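Local coordinates for protein HP0958 (PDB 3NA7) that probably acts in flagellar biogenesis as an export chaperone and post-transcriptional regulator, joining a coiled-coil hairpin to a zinc-ribbon domain, at residues 199-204 against 228-233. Residues are numbered along the deposited sequence; the frame is centred on the assembly and turned at random.
Sequences QACGGC and CGRILY. With ZN (zinc ion), chain B.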
# COMPACT_ATOMS: atom_id res chain seq x y z
N GLN A 199 22.89 -1.85 33.12
CA GLN A 199 24.13 -2.62 33.03
C GLN A 199 24.02 -3.55 31.82
O GLN A 199 24.66 -4.60 31.77
CB GLN A 199 24.34 -3.41 34.32
CG GLN A 199 25.74 -3.94 34.54
CD GLN A 199 25.91 -4.65 35.88
OE1 GLN A 199 25.37 -4.21 36.91
NE2 GLN A 199 26.67 -5.74 35.89
N ALA A 200 23.20 -3.16 30.85
CA ALA A 200 22.95 -4.00 29.68
C ALA A 200 23.38 -3.31 28.38
O ALA A 200 23.49 -2.08 28.33
CB ALA A 200 21.47 -4.39 29.63
N CYS A 201 23.62 -4.10 27.34
CA CYS A 201 24.00 -3.54 26.04
C CYS A 201 22.86 -2.63 25.59
O CYS A 201 21.72 -3.05 25.60
CB CYS A 201 24.22 -4.67 25.03
SG CYS A 201 24.46 -4.18 23.26
N GLY A 202 23.17 -1.39 25.22
CA GLY A 202 22.16 -0.48 24.67
C GLY A 202 21.56 -0.90 23.33
O GLY A 202 20.68 -0.22 22.78
N GLY A 203 22.05 -2.03 22.80
CA GLY A 203 21.64 -2.56 21.50
C GLY A 203 20.90 -3.88 21.57
O GLY A 203 19.91 -4.05 20.90
N CYS A 204 21.38 -4.83 22.38
CA CYS A 204 20.62 -6.08 22.59
C CYS A 204 19.94 -6.22 23.96
O CYS A 204 19.12 -7.11 24.15
CB CYS A 204 21.49 -7.32 22.29
SG CYS A 204 22.81 -7.60 23.46
N CYS A 228 26.10 -9.47 20.99
CA CYS A 228 25.66 -9.11 19.63
C CYS A 228 26.71 -8.48 18.72
O CYS A 228 26.51 -8.44 17.51
CB CYS A 228 24.44 -8.19 19.68
SG CYS A 228 24.91 -6.62 20.31
N GLY A 229 27.80 -7.97 19.28
CA GLY A 229 28.93 -7.53 18.45
C GLY A 229 29.02 -6.03 18.29
O GLY A 229 30.00 -5.52 17.74
N ARG A 230 28.01 -5.30 18.76
CA ARG A 230 27.99 -3.85 18.67
C ARG A 230 29.16 -3.19 19.43
O ARG A 230 29.70 -3.77 20.37
CB ARG A 230 26.65 -3.33 19.20
CG ARG A 230 25.46 -3.71 18.32
CD ARG A 230 24.15 -3.23 18.92
NE ARG A 230 23.05 -3.32 17.96
CZ ARG A 230 22.21 -4.34 17.88
NH1 ARG A 230 22.32 -5.37 18.71
NH2 ARG A 230 21.24 -4.33 16.98
N ILE A 231 29.52 -1.97 19.02
CA ILE A 231 30.44 -1.14 19.77
C ILE A 231 29.71 -0.48 20.96
O ILE A 231 28.60 0.05 20.80
CB ILE A 231 31.06 -0.05 18.89
CG1 ILE A 231 31.90 -0.67 17.77
CG2 ILE A 231 31.92 0.91 19.72
CD1 ILE A 231 32.13 0.28 16.60
N LEU A 232 30.34 -0.53 22.13
CA LEU A 232 29.80 0.00 23.39
C LEU A 232 30.65 1.12 23.99
O LEU A 232 31.88 1.05 23.98
CB LEU A 232 29.71 -1.11 24.44
CG LEU A 232 28.46 -1.97 24.55
CD1 LEU A 232 28.71 -3.05 25.58
CD2 LEU A 232 27.27 -1.12 24.93
N TYR A 233 30.00 2.14 24.52
CA TYR A 233 30.71 3.15 25.30
C TYR A 233 29.88 3.75 26.43
O TYR A 233 28.67 3.86 26.32
CB TYR A 233 31.28 4.26 24.40
CG TYR A 233 30.28 5.25 23.86
CD1 TYR A 233 30.23 6.56 24.36
CD2 TYR A 233 29.41 4.91 22.84
CE1 TYR A 233 29.31 7.49 23.85
CE2 TYR A 233 28.50 5.82 22.32
CZ TYR A 233 28.45 7.10 22.83
OH TYR A 233 27.53 7.99 22.30
ZN ZN B . 24.58 -6.23 22.71
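C201, C204 and C228 meet through a shared zinc ion, and C225 supplies the fourth thiolate of this C4 zinc-ribbon site. The SG of C201 lies nearest the zinc among the three, at 2.1 Å; the bonds from C204 SG and C228 SG are longer. An SG anti to the backbone N (chi1 171°) sets the C201 thiolate where the N-H groups of its own CxxC turn point to it: C204 N donates a nearly straight bond to C201 SG (3.3 Å, 162°) and G203 N adds a weak one. Across the turn R230 runs extended from CG to NE alongside G203, its CD 3.7 Å from G203 CA. Its guanidinium lies with G203 O over one face, near the rim; NH1 gives a weak bond to C228 SG, while NE is held by T191. This end, with G203, C204 and C228 partly exposed, contrasts with the buried end, where L232 on strand 231-233 packs more loosely, its CD2 4.1 Å from G202 N; the L232 side chain also touches V194, I196 and L208. Four thiolates would leave the centre with excess negative charge, which the backbone N-H groups and the nearby arginine probably offset, consistent with a structural zinc site.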